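Local coordinates for periplasmic binding protein (Sulfurospirillum deleyianum, PDB 4PAG) that probably serves as the periplasmic solute-binding component of an ABC transporter, capturing a ligand for delivery to the membrane permease, at residues V130-G135 against A146-A151; S274-L279 against A303-F308. One frame throughout, in Å; residues are numbered along the deposited sequence.

Overall arrangement
From the N terminus, the chain first forms contact 1, where helix 127-138 turns back into the long helix 141-163, closing a tight hairpin; ten residues, mostly helical, separate the segments. Contact 2 follows much later: the turn and helix start at 274-279 meet helix 297-309, closing an excursion of 23 residues that is largely helical. The two closures are in series, so they neither nest nor cross, but they touch through side chains. Ala-151 CB lies 3.5 Å from Ile-278 CD1, and Phe-131 CZ lies 3.7 Å from Phe-275 CB. Helix 28-37 touches both contacts, so early, middle and late parts of the chain meet in one helical core.

Contact 1 (V130-G135 against A146-A151); sequences VFRYLG and ALANMA
Phe-131 and Leu-147, with Arg-132 and Ala-148 beside them, join the two arms of an antiparallel helical hairpin, helix 127-138 against helix 141-163. The latter has the length of the long helix that spans the two lobes in binding proteins of this family, and probably plays that part here. Over these segments the axes run 8.6 Å apart at 175°. The CA atoms of Phe-131 and Ala-148, the nearest such pair across the two segments, are 5.6 Å apart, an approach that the small alanine suits. The Phe-131 ring receives Leu-147 over one face: Leu-147 CB stands 4.2 Å from the centroid, displaced toward the rim, in a CH-pi contact. Leu-147 CG is anti to its own carbonyl carbon (chi1 -58°), and beyond it the branch CD1 reaches the ring rim, 3.7 Å from Phe-131 CE1. The methyl of Ala-148 fits between the two neighbouring side chains of the other helix, its CB 3.9 Å from Phe-131 CB and 3.7 Å from Arg-132 CG. Phe-131 also packs on Met-33 and Ile-37 of helix 28-37. Arg-132 runs extended from CG to NE, which carries this part of the chain past the Ala-148 methyl. The charged end is held chiefly by its own helix, through a salt bridge from Arg-132 NH1 to Glu-129. A chi4 of 105° turns one face of the guanidinium onto the alanine, so that Ala-148 CB lies off-centre, 3.6 Å above the plane of the Arg-132 group.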
ATOM      1  N   VAL A 130      -1.702  -4.863  13.470  1.00 17.50           N
ATOM      2  CA  VAL A 130      -1.814  -3.408  13.389  1.00 16.33           C
ATOM      3  C   VAL A 130      -3.284  -2.984  13.346  1.00 15.63           C
ATOM      4  O   VAL A 130      -3.680  -2.042  14.030  1.00 13.65           O
ATOM      5  CB  VAL A 130      -1.026  -2.837  12.192  1.00 15.81           C
ATOM      6  CG1 VAL A 130      -1.313  -1.350  12.000  1.00 15.22           C
ATOM      7  CG2 VAL A 130       0.466  -3.058  12.405  1.00 15.48           C
ATOM      8  N   PHE A 131      -4.094  -3.688  12.559  1.00 14.86           N
ATOM      9  CA  PHE A 131      -5.534  -3.447  12.562  1.00 15.28           C
ATOM     10  C   PHE A 131      -6.145  -3.613  13.962  1.00 15.73           C
ATOM     11  O   PHE A 131      -6.873  -2.734  14.430  1.00 15.51           O
ATOM     12  CB  PHE A 131      -6.250  -4.357  11.556  1.00 15.44           C
ATOM     13  CG  PHE A 131      -6.336  -3.781  10.176  1.00 16.48           C
ATOM     14  CD1 PHE A 131      -7.111  -2.660   9.936  1.00 17.71           C
ATOM     15  CD2 PHE A 131      -5.665  -4.373   9.110  1.00 18.33           C
ATOM     16  CE1 PHE A 131      -7.215  -2.124   8.663  1.00 19.02           C
ATOM     17  CE2 PHE A 131      -5.755  -3.836   7.837  1.00 19.69           C
ATOM     18  CZ  PHE A 131      -6.535  -2.716   7.610  1.00 19.62           C
ATOM     19  N   ARG A 132      -5.841  -4.717  14.635  1.00 16.23           N
ATOM     20  CA  ARG A 132      -6.361  -4.932  15.993  1.00 18.27           C
ATOM     21  C   ARG A 132      -5.927  -3.815  16.967  1.00 18.46           C
ATOM     22  O   ARG A 132      -6.722  -3.327  17.773  1.00 18.27           O
ATOM     23  CB  ARG A 132      -5.924  -6.298  16.522  1.00 20.80           C
ATOM     24  CG  ARG A 132      -6.534  -7.450  15.746  1.00 23.70           C
ATOM     25  CD  ARG A 132      -6.261  -8.808  16.369  1.00 27.60           C
ATOM     26  NE  ARG A 132      -6.653  -9.847  15.420  1.00 29.34           N
ATOM     27  CZ  ARG A 132      -5.821 -10.584  14.687  1.00 30.85           C
ATOM     28  NH1 ARG A 132      -4.496 -10.464  14.796  1.00 31.16           N
ATOM     29  NH2 ARG A 132      -6.327 -11.478  13.847  1.00 31.16           N
ATOM     30  N   TYR A 133      -4.663  -3.424  16.881  1.00 18.54           N
ATOM     31  CA  TYR A 133      -4.110  -2.347  17.694  1.00 18.64           C
ATOM     32  C   TYR A 133      -4.875  -1.053  17.459  1.00 18.49           C
ATOM     33  O   TYR A 133      -5.313  -0.410  18.408  1.00 18.08           O
ATOM     34  CB  TYR A 133      -2.633  -2.165  17.359  1.00 19.48           C
ATOM     35  CG  TYR A 133      -1.928  -1.067  18.119  1.00 20.75           C
ATOM     36  CD1 TYR A 133      -1.523  -1.259  19.431  1.00 24.77           C
ATOM     37  CD2 TYR A 133      -1.645   0.161  17.515  1.00 21.15           C
ATOM     38  CE1 TYR A 133      -0.862  -0.261  20.127  1.00 20.45           C
ATOM     39  CE2 TYR A 133      -0.984   1.167  18.210  1.00 20.29           C
ATOM     40  CZ  TYR A 133      -0.592   0.945  19.511  1.00 22.44           C
ATOM     41  OH  TYR A 133       0.072   1.926  20.221  1.00 29.44           O
ATOM     42  N   LEU A 134      -5.059  -0.681  16.194  1.00 18.90           N
ATOM     43  CA  LEU A 134      -5.802   0.539  15.874  1.00 17.88           C
ATOM     44  C   LEU A 134      -7.264   0.478  16.323  1.00 16.45           C
ATOM     45  O   LEU A 134      -7.831   1.495  16.723  1.00 17.68           O
ATOM     46  CB  LEU A 134      -5.689   0.872  14.383  1.00 17.61           C
ATOM     47  CG  LEU A 134      -4.309   1.349  13.945  1.00 19.95           C
ATOM     48  CD1 LEU A 134      -4.325   1.733  12.476  1.00 21.86           C
ATOM     49  CD2 LEU A 134      -3.830   2.521  14.794  1.00 20.48           C
ATOM     50  N   GLY A 135      -7.863  -0.712  16.282  1.00 16.17           N
ATOM     51  CA  GLY A 135      -9.195  -0.929  16.847  1.00 16.48           C
ATOM     52  C   GLY A 135      -9.286  -0.592  18.330  1.00 16.28           C
ATOM     53  O   GLY A 135     -10.266   0.020  18.763  1.00 18.50           O
ATOM     54  N   ALA A 146     -12.639  -7.591  12.324  1.00 17.79           N
ATOM     55  CA  ALA A 146     -13.167  -8.209  11.097  1.00 16.46           C
ATOM     56  C   ALA A 146     -12.154  -8.070   9.956  1.00 16.69           C
ATOM     57  O   ALA A 146     -11.862  -9.036   9.253  1.00 18.01           O
ATOM     58  CB  ALA A 146     -14.494  -7.581  10.706  1.00 15.90           C
ATOM     59  N   LEU A 147     -11.604  -6.868   9.802  1.00 15.51           N
ATOM     60  CA  LEU A 147     -10.580  -6.597   8.789  1.00 14.77           C
ATOM     61  C   LEU A 147      -9.317  -7.409   9.026  1.00 14.62           C
ATOM     62  O   LEU A 147      -8.752  -7.969   8.074  1.00 15.65           O
ATOM     63  CB  LEU A 147     -10.233  -5.103   8.745  1.00 14.25           C
ATOM     64  CG  LEU A 147     -11.388  -4.146   8.472  1.00 14.23           C
ATOM     65  CD1 LEU A 147     -10.873  -2.716   8.362  1.00 15.17           C
ATOM     66  CD2 LEU A 147     -12.136  -4.537   7.210  1.00 14.52           C
ATOM     67  N   ALA A 148      -8.889  -7.472  10.291  1.00 14.12           N
ATOM     68  CA  ALA A 148      -7.720  -8.239  10.685  1.00 16.50           C
ATOM     69  C   ALA A 148      -7.872  -9.717  10.354  1.00 16.54           C
ATOM     70  O   ALA A 148      -6.927 -10.346   9.902  1.00 16.37           O
ATOM     71  CB  ALA A 148      -7.437  -8.068  12.177  1.00 16.41           C
ATOM     72  N   ASN A 149      -9.058 -10.270  10.577  0.50 17.51           N
ATOM     73  CA  ASN A 149      -9.284 -11.687  10.311  0.50 20.20           C
ATOM     74  C   ASN A 149      -9.177 -12.036   8.824  0.50 17.30           C
ATOM     75  O   ASN A 149      -8.560 -13.041   8.474  0.50 17.21           O
ATOM     76  CB  ASN A 149     -10.619 -12.139  10.897  0.50 25.77           C
ATOM     77  CG  ASN A 149     -10.539 -12.379  12.393  0.50 31.16           C
ATOM     78  OD1 ASN A 149      -9.576 -12.957  12.892  0.50 35.57           O
ATOM     79  ND2 ASN A 149     -11.539 -11.918  13.119  0.50 35.93           N
HETATM   80  N   MSE A 150      -9.749 -11.203   7.958  1.00 17.23           N
HETATM   81  CA  MSE A 150      -9.618 -11.399   6.500  1.00 17.39           C
HETATM   82  C   MSE A 150      -8.177 -11.225   6.081  1.00 16.90           C
HETATM   83  O   MSE A 150      -7.651 -12.019   5.296  1.00 18.69           O
HETATM   84  CB  MSE A 150     -10.522 -10.482   5.673  1.00 17.42           C
HETATM   85  CG  MSE A 150     -10.376 -10.816   4.182  1.00 19.60           C
HETATM   86 SE   MSE A 150     -11.650  -9.826   3.047  1.00 21.35          SE
HETATM   87  CE  MSE A 150     -13.197 -11.000   3.366  1.00 19.43           C
ATOM     88  N   ALA A 151      -7.528 -10.193   6.607  1.00 16.80           N
ATOM     89  CA  ALA A 151      -6.110  -9.983   6.378  1.00 16.33           C
ATOM     90  C   ALA A 151      -5.309 -11.239   6.737  1.00 16.01           C
ATOM     91  O   ALA A 151      -4.520 -11.737   5.922  1.00 15.15           O
ATOM     92  CB  ALA A 151      -5.617  -8.775   7.173  1.00 16.27           C
TER

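Contact 2 (S274-L279 against A303-F308); sequences SFMRIL and AFYQLF
A capped type I turn, Ser-274 to Arg-277, leads into helix 277-288 and presents Phe-275, Ile-278 and Leu-279 to the aromatic side of helix 297-309, with Met-276, present as selenomethionine, curling back to join them. Ser-274 OG accepts from Met-276 N at 3.1 Å, a capping bond that adds to the turn's own backbone bond from Arg-277 N to Ser-274 O. Phe-304, with CG anti to its backbone N (chi1 -175°), projects into the middle. Leu-279 CB sits over its ring centre, 3.9 Å from the centroid, while Phe-308 CD1 lies against the opposite face. The bend at chi2 (-64°) brings Met-276 SE to the ring edge, 3.9 Å from Phe-304 CE1, a Met-aromatic contact; that at chi3 turns CE toward Tyr-305 OH, itself hydrogen-bonded to Ser-264 O and Trp-268 NE1. The Phe-275 and Phe-308 rings are almost parallel, planes at 10°, but slid until they barely overlap. Tyr-305, about 10 Å from the bound histidine, also meets the ring of Phe-322, so the packing lies behind that pocket's wall. Phe-275 and Phe-308 rest on Val-36 of helix 28-37, and Ile-278 packs against Tyr-154 of helix 141-163.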
ATOM      1  N   SER A 274       0.350   0.063   1.533  1.00 17.43           N
ATOM      2  CA  SER A 274      -0.811   0.056   2.416  1.00 16.87           C
ATOM      3  C   SER A 274      -1.394  -1.342   2.571  1.00 16.23           C
ATOM      4  O   SER A 274      -0.967  -2.299   1.912  1.00 13.19           O
ATOM      5  CB  SER A 274      -1.905   0.993   1.885  1.00 16.40           C
ATOM      6  OG  SER A 274      -2.644   0.374   0.837  1.00 15.11           O
ATOM      7  N   PHE A 275      -2.392  -1.427   3.445  1.00 14.98           N
ATOM      8  CA  PHE A 275      -3.173  -2.642   3.648  1.00 13.91           C
ATOM      9  C   PHE A 275      -3.767  -3.225   2.351  1.00 12.73           C
ATOM     10  O   PHE A 275      -4.133  -4.396   2.316  1.00 12.85           O
ATOM     11  CB  PHE A 275      -4.312  -2.351   4.624  1.00 13.98           C
ATOM     12  CG  PHE A 275      -5.424  -1.578   4.007  1.00 13.19           C
ATOM     13  CD1 PHE A 275      -5.394  -0.201   3.977  1.00 13.75           C
ATOM     14  CD2 PHE A 275      -6.488  -2.241   3.399  1.00 12.38           C
ATOM     15  CE1 PHE A 275      -6.420   0.512   3.368  1.00 14.87           C
ATOM     16  CE2 PHE A 275      -7.503  -1.538   2.790  1.00 13.51           C
ATOM     17  CZ  PHE A 275      -7.475  -0.152   2.778  1.00 13.76           C
HETATM   18  N   MSE A 276      -3.889  -2.421   1.298  1.00 12.22           N
HETATM   19  CA  MSE A 276      -4.375  -2.927  -0.001  1.00 12.96           C
HETATM   20  C   MSE A 276      -3.542  -4.094  -0.494  1.00 13.21           C
HETATM   21  O   MSE A 276      -4.015  -4.911  -1.303  1.00 13.08           O
HETATM   22  CB  MSE A 276      -4.331  -1.850  -1.084  1.00 13.31           C
HETATM   23  CG  MSE A 276      -5.249  -0.661  -0.846  1.00 16.03           C
HETATM   24 SE   MSE A 276      -7.156  -1.153  -0.851  1.00 19.02          SE
HETATM   25  CE  MSE A 276      -7.352  -1.667  -2.748  1.00 18.52           C
ATOM     26  N   ARG A 277      -2.305  -4.189  -0.011  1.00 13.01           N
ATOM     27  CA  ARG A 277      -1.400  -5.297  -0.358  1.00 13.73           C
ATOM     28  C   ARG A 277      -1.919  -6.675   0.045  1.00 14.65           C
ATOM     29  O   ARG A 277      -1.533  -7.687  -0.554  1.00 14.63           O
ATOM     30  CB  ARG A 277      -0.022  -5.066   0.247  1.00 13.32           C
ATOM     31  CG  ARG A 277       0.724  -3.932  -0.424  1.00 14.09           C
ATOM     32  CD  ARG A 277       1.907  -3.430   0.390  1.00 14.14           C
ATOM     33  NE  ARG A 277       2.721  -2.579  -0.462  1.00 14.46           N
ATOM     34  CZ  ARG A 277       3.942  -2.137  -0.191  1.00 14.73           C
ATOM     35  NH1 ARG A 277       4.545  -2.425   0.963  1.00 15.12           N
ATOM     36  NH2 ARG A 277       4.566  -1.385  -1.099  1.00 15.19           N
ATOM     37  N   ILE A 278      -2.789  -6.711   1.053  1.00 13.51           N
ATOM     38  CA  ILE A 278      -3.511  -7.929   1.408  1.00 14.98           C
ATOM     39  C   ILE A 278      -4.145  -8.566   0.159  1.00 14.75           C
ATOM     40  O   ILE A 278      -4.087  -9.782  -0.023  1.00 16.08           O
ATOM     41  CB  ILE A 278      -4.583  -7.618   2.468  1.00 15.39           C
ATOM     42  CG1 ILE A 278      -3.897  -7.296   3.798  1.00 16.48           C
ATOM     43  CG2 ILE A 278      -5.547  -8.782   2.642  1.00 15.87           C
ATOM     44  CD1 ILE A 278      -4.736  -6.431   4.720  1.00 17.44           C
ATOM     45  N   LEU A 279      -4.730  -7.729  -0.694  1.00 14.70           N
ATOM     46  CA  LEU A 279      -5.302  -8.169  -1.964  1.00 13.78           C
ATOM     47  C   LEU A 279      -4.279  -8.076  -3.094  1.00 13.70           C
ATOM     48  O   LEU A 279      -4.180  -8.980  -3.930  1.00 12.99           O
ATOM     49  CB  LEU A 279      -6.520  -7.316  -2.309  1.00 13.87           C
ATOM     50  CG  LEU A 279      -7.190  -7.574  -3.657  1.00 14.56           C
ATOM     51  CD1 LEU A 279      -7.818  -8.951  -3.678  1.00 15.09           C
ATOM     52  CD2 LEU A 279      -8.235  -6.504  -3.929  1.00 15.30           C
ATOM     53  N   ALA A 303     -14.799 -10.133  -2.407  1.00 15.70           N
ATOM     54  CA  ALA A 303     -14.900 -10.264  -0.948  1.00 14.88           C
ATOM     55  C   ALA A 303     -14.154  -9.143  -0.227  1.00 15.11           C
ATOM     56  O   ALA A 303     -14.644  -8.584   0.747  1.00 14.20           O
ATOM     57  CB  ALA A 303     -14.371 -11.615  -0.490  1.00 13.82           C
ATOM     58  N   PHE A 304     -12.969  -8.814  -0.719  1.00 15.46           N
ATOM     59  CA  PHE A 304     -12.158  -7.764  -0.115  1.00 15.18           C
ATOM     60  C   PHE A 304     -12.863  -6.400  -0.198  1.00 14.54           C
ATOM     61  O   PHE A 304     -12.957  -5.672   0.800  1.00 14.41           O
ATOM     62  CB  PHE A 304     -10.780  -7.733  -0.772  1.00 14.38           C
ATOM     63  CG  PHE A 304      -9.830  -6.760  -0.146  1.00 13.82           C
ATOM     64  CD1 PHE A 304      -9.783  -5.453  -0.589  1.00 14.23           C
ATOM     65  CD2 PHE A 304      -8.983  -7.150   0.884  1.00 14.60           C
ATOM     66  CE1 PHE A 304      -8.916  -4.546  -0.023  1.00 14.63           C
ATOM     67  CE2 PHE A 304      -8.107  -6.246   1.455  1.00 15.23           C
ATOM     68  CZ  PHE A 304      -8.077  -4.942   0.997  1.00 15.75           C
ATOM     69  N   TYR A 305     -13.388  -6.070  -1.371  1.00 13.43           N
ATOM     70  CA  TYR A 305     -14.052  -4.782  -1.559  1.00 15.90           C
ATOM     71  C   TYR A 305     -15.346  -4.685  -0.753  1.00 15.10           C
ATOM     72  O   TYR A 305     -15.685  -3.606  -0.237  1.00 15.89           O
ATOM     73  CB  TYR A 305     -14.270  -4.465  -3.051  1.00 15.22           C
ATOM     74  CG  TYR A 305     -13.086  -3.718  -3.647  1.00 13.75           C
ATOM     75  CD1 TYR A 305     -11.850  -4.346  -3.796  1.00 13.66           C
ATOM     76  CD2 TYR A 305     -13.191  -2.388  -4.023  1.00 13.24           C
ATOM     77  CE1 TYR A 305     -10.761  -3.667  -4.311  1.00 13.81           C
ATOM     78  CE2 TYR A 305     -12.102  -1.697  -4.545  1.00 13.04           C
ATOM     79  CZ  TYR A 305     -10.884  -2.338  -4.679  1.00 13.42           C
ATOM     80  OH  TYR A 305      -9.786  -1.668  -5.199  1.00 12.56           O
ATOM     81  N   GLN A 306     -16.037  -5.812  -0.598  1.00 14.37           N
ATOM     82  CA  GLN A 306     -17.283  -5.832   0.163  1.00 15.23           C
ATOM     83  C   GLN A 306     -17.037  -5.470   1.615  1.00 14.81           C
ATOM     84  O   GLN A 306     -17.726  -4.612   2.164  1.00 14.64           O
ATOM     85  CB  GLN A 306     -17.972  -7.197   0.075  1.00 16.39           C
ATOM     86  CG  GLN A 306     -19.423  -7.185   0.548  1.00 18.62           C
ATOM     87  CD  GLN A 306     -19.601  -7.336   2.051  1.00 21.17           C
ATOM     88  OE1 GLN A 306     -18.755  -7.904   2.752  1.00 22.73           O
ATOM     89  NE2 GLN A 306     -20.735  -6.846   2.552  1.00 23.16           N
ATOM     90  N   LEU A 307     -16.043  -6.101   2.220  1.00 14.03           N
ATOM     91  CA  LEU A 307     -15.758  -5.919   3.644  1.00 14.40           C
ATOM     92  C   LEU A 307     -15.025  -4.607   3.901  1.00 14.78           C
ATOM     93  O   LEU A 307     -15.437  -3.815   4.766  1.00 14.94           O
ATOM     94  CB  LEU A 307     -14.946  -7.100   4.185  1.00 14.80           C
ATOM     95  CG  LEU A 307     -14.510  -7.002   5.653  1.00 15.37           C
ATOM     96  CD1 LEU A 307     -15.724  -6.953   6.574  1.00 15.54           C
ATOM     97  CD2 LEU A 307     -13.600  -8.155   6.033  1.00 16.23           C
ATOM     98  N   PHE A 308     -13.950  -4.363   3.154  1.00 14.11           N
ATOM     99  CA  PHE A 308     -13.112  -3.177   3.399  1.00 14.35           C
ATOM    100  C   PHE A 308     -13.771  -1.865   2.988  1.00 14.18           C
ATOM    101  O   PHE A 308     -13.637  -0.871   3.695  1.00 16.09           O
ATOM    102  CB  PHE A 308     -11.717  -3.322   2.757  1.00 15.09           C
ATOM    103  CG  PHE A 308     -10.782  -4.177   3.559  1.00 14.39           C
ATOM    104  CD1 PHE A 308     -10.912  -5.549   3.555  1.00 14.85           C
ATOM    105  CD2 PHE A 308      -9.805  -3.602   4.368  1.00 14.68           C
ATOM    106  CE1 PHE A 308     -10.074  -6.349   4.317  1.00 15.13           C
ATOM    107  CE2 PHE A 308      -8.961  -4.392   5.123  1.00 15.09           C
ATOM    108  CZ  PHE A 308      -9.096  -5.771   5.103  1.00 14.48           C
TER